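Local coordinates for protein histidine kinase (Methanosarcina mazei, PDB 3LI9) that probably senses signals outside the cell with this extracellular Cache domain and relays them through ATP-dependent phosphorylation of a histidine in its kinase part, at residues 74-79 against 125-130; 80-83 against 87-90; 104-109 against 168-173. All coordinates share one frame; numbering follows the deposited sequence.

Contact 1. Residues 74-79 against 125-130; sequences GVYLGY and SDYYQL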
# COMPACT_ATOMS: atom_id res chain seq x y z
N GLY A 74 5.02 9.72 5.24
CA GLY A 74 5.48 10.65 4.26
C GLY A 74 4.27 11.21 3.51
O GLY A 74 3.27 10.54 3.29
N VAL A 75 4.42 12.45 3.08
CA VAL A 75 3.43 13.07 2.18
C VAL A 75 4.28 13.89 1.19
O VAL A 75 5.27 14.54 1.55
CB VAL A 75 2.48 14.07 2.92
CG1 VAL A 75 1.42 14.75 1.93
CG2 VAL A 75 1.74 13.36 4.05
N TYR A 76 3.88 13.80 -0.09
CA TYR A 76 4.76 14.39 -1.10
C TYR A 76 4.03 14.88 -2.32
O TYR A 76 2.90 14.45 -2.63
CB TYR A 76 5.89 13.43 -1.46
CG TYR A 76 5.43 12.03 -1.88
CD1 TYR A 76 5.11 11.77 -3.19
CD2 TYR A 76 5.20 11.03 -0.90
CE1 TYR A 76 4.66 10.48 -3.60
CE2 TYR A 76 4.76 9.78 -1.28
CZ TYR A 76 4.50 9.52 -2.62
OH TYR A 76 4.08 8.25 -2.93
N LEU A 77 4.73 15.74 -3.09
CA LEU A 77 4.23 16.19 -4.38
C LEU A 77 5.45 16.01 -5.34
O LEU A 77 6.63 16.17 -4.90
CB LEU A 77 3.94 17.70 -4.30
CG LEU A 77 2.76 18.02 -3.36
CD1 LEU A 77 2.72 19.57 -3.17
CD2 LEU A 77 1.44 17.53 -3.94
N GLY A 78 5.18 15.63 -6.59
CA GLY A 78 6.31 15.58 -7.54
C GLY A 78 5.74 16.12 -8.87
O GLY A 78 4.73 15.65 -9.33
N TYR A 79 6.37 17.15 -9.44
CA TYR A 79 5.87 17.78 -10.68
C TYR A 79 6.82 17.57 -11.88
O TYR A 79 8.02 17.37 -11.73
CB TYR A 79 5.76 19.25 -10.46
CG TYR A 79 4.52 19.63 -9.65
CD1 TYR A 79 4.50 19.51 -8.26
CD2 TYR A 79 3.36 20.12 -10.31
CE1 TYR A 79 3.32 19.89 -7.54
CE2 TYR A 79 2.20 20.49 -9.58
CZ TYR A 79 2.22 20.35 -8.22
OH TYR A 79 1.10 20.80 -7.49
N SER A 125 10.63 5.31 -11.20
CA SER A 125 9.84 4.43 -10.32
C SER A 125 8.34 4.49 -10.53
O SER A 125 7.80 5.53 -10.84
CB SER A 125 10.12 4.73 -8.85
OG SER A 125 11.49 4.48 -8.57
N ASP A 126 7.66 3.37 -10.29
CA ASP A 126 6.23 3.28 -10.47
C ASP A 126 5.42 4.26 -9.65
O ASP A 126 4.34 4.59 -10.06
CB ASP A 126 5.76 1.89 -10.06
CG ASP A 126 6.13 0.84 -11.07
OD1 ASP A 126 6.48 1.21 -12.23
OD2 ASP A 126 6.06 -0.35 -10.69
N TYR A 127 5.86 4.66 -8.48
CA TYR A 127 4.99 5.57 -7.73
C TYR A 127 4.67 6.82 -8.56
O TYR A 127 3.62 7.49 -8.34
CB TYR A 127 5.65 5.97 -6.40
CG TYR A 127 6.80 7.00 -6.52
CD1 TYR A 127 6.58 8.33 -6.31
CD2 TYR A 127 8.12 6.60 -6.77
CE1 TYR A 127 7.59 9.23 -6.37
CE2 TYR A 127 9.17 7.52 -6.82
CZ TYR A 127 8.89 8.84 -6.63
OH TYR A 127 9.90 9.77 -6.66
N TYR A 128 5.59 7.19 -9.45
CA TYR A 128 5.39 8.39 -10.30
C TYR A 128 5.02 7.97 -11.69
O TYR A 128 4.12 8.54 -12.27
CB TYR A 128 6.67 9.25 -10.38
CG TYR A 128 6.53 10.62 -11.03
CD1 TYR A 128 6.54 11.77 -10.24
CD2 TYR A 128 6.50 10.78 -12.40
CE1 TYR A 128 6.47 13.04 -10.80
CE2 TYR A 128 6.38 12.03 -12.97
CZ TYR A 128 6.40 13.15 -12.19
OH TYR A 128 6.36 14.41 -12.76
N GLN A 129 5.73 6.97 -12.23
CA GLN A 129 5.52 6.59 -13.65
C GLN A 129 4.16 5.91 -13.87
O GLN A 129 3.56 6.06 -14.93
CB GLN A 129 6.64 5.68 -14.16
CG GLN A 129 8.02 6.38 -14.28
CD GLN A 129 7.97 7.60 -15.18
OE1 GLN A 129 7.54 7.50 -16.30
NE2 GLN A 129 8.44 8.75 -14.71
N LEU A 130 3.64 5.18 -12.90
CA LEU A 130 2.34 4.54 -13.17
C LEU A 130 1.21 5.57 -13.28
O LEU A 130 0.41 5.52 -14.22
CB LEU A 130 1.98 3.44 -12.17
CG LEU A 130 2.68 2.08 -12.29
CD1 LEU A 130 2.10 1.12 -11.22
CD2 LEU A 130 2.53 1.51 -13.72
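Y128 and Y127, successive residues in the first turn of helix 126-134, meet strand 74-79 through their rings. Y128 brings its phenol end against the strand backbone: CE1 lies 3.5 Å from G78 O, and OH comes within 3.3 Å of Y79 C, while G78 C and Y79 N sit at the ring edge, near its plane. With CG anti to the backbone N (chi1 -170°), the ring extends from the helix as far as the strand. G78 leaves the room for it, since a side chain on this residue would point straight at the Y128 ring. Y127 instead meets the ring of Y76, Y127 CD1 to Y76 CE1 at 4.0 Å, the two rings almost perpendicular (87°) but slanted past each other, their centroids 5.9 Å apart. In this PDC-fold sensor domain, helix 126-134 thus lies over one face of the antiparallel sheet, whereas V75 and L77 send their side chains to the other face, against helices 13-48 and 55-67. I166 of strand 162-172 touches both helix tyrosines. All three phenols are tied down further out: Y128 OH hydrogen-bonds to E80, Y127 OH to the carbonyl of V120, and Y76 OH to D154. Y76 OH also makes a weak hydrogen bond to a bound bis-tris molecule, probably from the crystallisation liquor.

Contact 2. Residues 80-83 against 87-90; sequences EPDA and RDKN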
# COMPACT_ATOMS: atom_id res chain seq x y z
N GLU A 80 6.20 17.55 -13.05
CA GLU A 80 6.93 17.64 -14.32
C GLU A 80 7.70 18.93 -14.38
O GLU A 80 7.47 19.91 -13.69
CB GLU A 80 5.90 17.61 -15.47
CG GLU A 80 5.13 16.34 -15.62
CD GLU A 80 6.01 15.21 -16.18
OE1 GLU A 80 6.20 15.17 -17.41
OE2 GLU A 80 6.48 14.37 -15.41
N PRO A 81 8.70 18.99 -15.26
CA PRO A 81 9.50 20.21 -15.42
C PRO A 81 8.65 21.44 -15.67
O PRO A 81 7.81 21.43 -16.57
CB PRO A 81 10.38 19.85 -16.65
CG PRO A 81 10.58 18.41 -16.52
CD PRO A 81 9.18 17.88 -16.08
N ASP A 82 8.83 22.45 -14.83
CA ASP A 82 8.18 23.73 -14.85
C ASP A 82 6.65 23.72 -14.66
O ASP A 82 6.02 24.75 -14.81
CB ASP A 82 8.55 24.46 -16.15
CG ASP A 82 9.90 25.14 -16.05
OD1 ASP A 82 10.34 25.51 -14.95
OD2 ASP A 82 10.54 25.28 -17.09
N ALA A 83 6.12 22.57 -14.23
CA ALA A 83 4.63 22.35 -14.16
C ALA A 83 3.95 22.94 -12.92
O ALA A 83 2.72 23.14 -12.90
CB ALA A 83 4.19 20.90 -14.45
N ARG A 87 9.00 27.97 -12.84
CA ARG A 87 10.22 28.62 -12.28
C ARG A 87 11.26 27.65 -11.65
O ARG A 87 11.92 28.01 -10.71
CB ARG A 87 9.82 29.68 -11.25
CG ARG A 87 9.07 30.92 -11.91
CD ARG A 87 9.13 32.16 -10.99
NE ARG A 87 8.85 31.85 -9.58
CZ ARG A 87 9.73 31.94 -8.55
NH1 ARG A 87 10.98 32.34 -8.73
NH2 ARG A 87 9.34 31.61 -7.32
N ASP A 88 11.40 26.50 -12.23
CA ASP A 88 12.32 25.48 -11.71
C ASP A 88 13.71 26.07 -11.66
O ASP A 88 14.51 25.72 -10.84
CB ASP A 88 12.35 24.22 -12.57
CG ASP A 88 11.12 23.34 -12.42
OD1 ASP A 88 10.21 23.70 -11.67
OD2 ASP A 88 11.03 22.35 -13.10
N LYS A 89 14.05 26.94 -12.61
CA LYS A 89 15.42 27.47 -12.57
C LYS A 89 15.79 28.26 -11.34
O LYS A 89 16.98 28.49 -11.12
CB LYS A 89 15.66 28.35 -13.83
CG LYS A 89 14.78 29.54 -13.85
CD LYS A 89 14.86 30.28 -15.19
CE LYS A 89 14.32 31.66 -14.95
NZ LYS A 89 14.32 32.40 -16.23
N ASN A 90 14.80 28.74 -10.58
CA ASN A 90 15.03 29.60 -9.46
C ASN A 90 15.18 28.71 -8.22
O ASN A 90 15.39 29.25 -7.15
CB ASN A 90 13.84 30.52 -9.26
CG ASN A 90 13.76 31.61 -10.35
OD1 ASN A 90 14.76 31.96 -10.93
ND2 ASN A 90 12.59 32.07 -10.64
O HOH W 1 8.43 21.33 -11.33
O HOH W 2 12.59 27.35 -15.04
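D82 and D88 approach to 5.5 Å between their CA atoms, where a type II beta turn from E80 to A83, closed by A83 N to E80 O at 3.0 Å, faces the start of the 3-10 segment 88-90. Each aspartate takes the backbone N-H of the other. D82 N donates to D88 OD2 at 2.8 Å, reaching that oxygen from well above the carboxylate plane (52° out of it). In return D88 N donates to D82 OD1 at 3.1 Å, nearly in line with the C-O bond. Placing CG beside its own backbone N (chi1 -74°) lets the D88 carboxylate reach over to the turn. The exchange sets two acidic groups close, D82 OD1 to D88 OD2 at 3.7 Å, a repulsion probably eased by the two N-H groups and by the salt bridge from D88 OD1 to R55. Two waters span the gap: one lies between E80 O and D88 OD1, within hydrogen-bonding distance of both, and the other donates to D82 OD1 and accepts from K89 N. This surface loop joins strand 74-79 to strand 105-108, and through R55 it is linked to the start of helix 55-67; E80, at its beginning, pairs by backbone with A164 of strand 162-172.

Contact 3. Residues 104-109 against 168-173; sequences VPYCNK and GVDVPL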
# COMPACT_ATOMS: atom_id res chain seq x y z
N VAL A 104 9.59 18.74 -6.12
CA VAL A 104 9.52 17.31 -5.77
C VAL A 104 9.67 17.10 -4.24
O VAL A 104 10.44 16.24 -3.80
CB VAL A 104 10.56 16.47 -6.57
CG1 VAL A 104 10.08 16.31 -8.10
CG2 VAL A 104 11.97 17.06 -6.45
N PRO A 105 8.95 17.89 -3.44
CA PRO A 105 9.20 17.81 -1.97
C PRO A 105 8.65 16.49 -1.35
O PRO A 105 7.48 16.15 -1.56
CB PRO A 105 8.50 19.05 -1.42
CG PRO A 105 7.27 19.24 -2.42
CD PRO A 105 7.89 18.86 -3.79
N TYR A 106 9.51 15.82 -0.57
CA TYR A 106 9.10 14.57 0.14
C TYR A 106 9.17 14.92 1.62
O TYR A 106 10.27 14.99 2.20
CB TYR A 106 10.07 13.43 -0.22
CG TYR A 106 9.79 12.15 0.53
CD1 TYR A 106 8.52 11.63 0.57
CD2 TYR A 106 10.82 11.43 1.16
CE1 TYR A 106 8.23 10.38 1.24
CE2 TYR A 106 10.54 10.24 1.81
CZ TYR A 106 9.25 9.71 1.81
OH TYR A 106 8.95 8.56 2.48
N CYS A 107 8.02 15.21 2.23
CA CYS A 107 7.96 15.60 3.65
C CYS A 107 7.73 14.30 4.42
O CYS A 107 6.75 13.62 4.19
CB CYS A 107 6.81 16.59 3.81
SG CYS A 107 6.67 17.03 5.57
N ASN A 108 8.68 13.95 5.28
CA ASN A 108 8.63 12.63 5.94
C ASN A 108 9.21 12.60 7.32
O ASN A 108 9.96 13.48 7.71
CB ASN A 108 9.36 11.58 5.06
CG ASN A 108 10.86 11.81 5.03
OD1 ASN A 108 11.42 12.61 4.19
ND2 ASN A 108 11.53 11.22 5.96
N LYS A 109 8.86 11.56 8.05
CA LYS A 109 9.53 11.27 9.31
C LYS A 109 10.20 9.89 9.36
O LYS A 109 10.28 9.26 10.45
CB LYS A 109 8.54 11.50 10.47
CG LYS A 109 7.33 10.73 10.37
CD LYS A 109 6.34 11.03 11.57
CE LYS A 109 5.74 12.40 11.52
NZ LYS A 109 4.53 12.37 12.46
N GLY A 168 1.19 12.20 -3.27
CA GLY A 168 1.26 10.86 -2.71
C GLY A 168 1.40 10.82 -1.22
O GLY A 168 1.77 11.78 -0.63
N VAL A 169 1.04 9.68 -0.62
CA VAL A 169 1.36 9.41 0.77
C VAL A 169 1.98 8.03 0.96
O VAL A 169 1.67 7.07 0.20
CB VAL A 169 0.09 9.50 1.67
CG1 VAL A 169 -0.61 10.87 1.45
CG2 VAL A 169 -0.90 8.39 1.28
N ASP A 170 2.92 7.97 1.94
CA ASP A 170 3.59 6.70 2.32
C ASP A 170 2.99 6.21 3.60
O ASP A 170 2.87 6.96 4.56
CB ASP A 170 5.09 6.92 2.53
CG ASP A 170 5.86 7.13 1.23
OD1 ASP A 170 5.34 6.82 0.15
OD2 ASP A 170 7.02 7.55 1.31
N VAL A 171 2.61 4.94 3.61
CA VAL A 171 1.85 4.35 4.72
C VAL A 171 2.65 3.16 5.32
O VAL A 171 2.76 2.14 4.66
CB VAL A 171 0.52 3.85 4.22
CG1 VAL A 171 -0.39 3.29 5.40
CG2 VAL A 171 -0.31 5.10 3.62
N PRO A 172 3.14 3.25 6.54
CA PRO A 172 3.86 2.07 7.15
C PRO A 172 2.85 0.96 7.38
O PRO A 172 1.65 1.19 7.71
CB PRO A 172 4.28 2.54 8.59
CG PRO A 172 4.32 4.09 8.40
CD PRO A 172 3.25 4.49 7.35
N LEU A 173 3.31 -0.27 7.21
CA LEU A 173 2.42 -1.41 7.34
C LEU A 173 2.72 -2.31 8.54
O LEU A 173 2.10 -3.39 8.69
CB LEU A 173 2.54 -2.30 6.09
CG LEU A 173 2.09 -1.61 4.79
CD1 LEU A 173 2.55 -2.38 3.49
CD2 LEU A 173 0.58 -1.38 4.86
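On the face of the antiparallel PDC sheet that holds a bound bis-tris molecule, Y106 of strand 105-108 and D170 of strand 162-172 reach each other across the strand between them, 74-79. One hydrogen bond makes the contact: Y106 OH donates to D170 OD2 at 2.5 Å, very short as modelled. The tyrosine points its phenol end at the acid, and OD2 lies near the ring plane at the edge, 3.1 Å from Y106 CE1. The carboxylate plane is turned 63° from the ring, and the two side chains meet at about a right angle. A chi1 of 176°, which turns CG away from the backbone N, carries the ring over the middle strand, one face resting near its rim on N108 CB. Since Y106 and G168, the nearest pair by backbone, still have CA atoms 9.1 Å apart, side chains alone close the distance. The middle strand pairs antiparallel with both, V75 bonding to C107 and Y76 to G168. In Cache domains small ligands are commonly bound in a pocket over this kind of sheet, and a similar site is possible here: D170 OD2 also hydrogen-bonds to the bis-tris, probably from the crystallisation liquor, which may mark a pocket. A phenylalanine in place of Y106 would probably leave D170 OD2 without its protein donor across the sheet and its carboxylate freer to turn. The other oxygen, D170 OD1, is held by S152 OG from strand 148-159, so both oxygens have partners. M150 and I73 pack against the same side chain.

In the fold
Contacts 1 and 3 are buried and share one sheet: strand 74-79, which receives the helix in contact 1, is the middle strand bridged in contact 3, and their centres lie about 9 Å apart. Contact 2 is a surface feature, about 16 Å from contact 1 and about 22 Å from contact 3 between centres, nested inside the chain loop that contact 1 closes. Aromatic packing without a hydrogen bond across the segments marks contact 1; contact 3 rests on a single polar bond beside the bound bis-tris, and contact 2 on paired backbone-carboxylate bonds with waters. A helix tyrosine and the turn's first residue tie contact 1 to contact 2, while Y76 CE2 packs against D170 OD1, joining contacts 1 and 3.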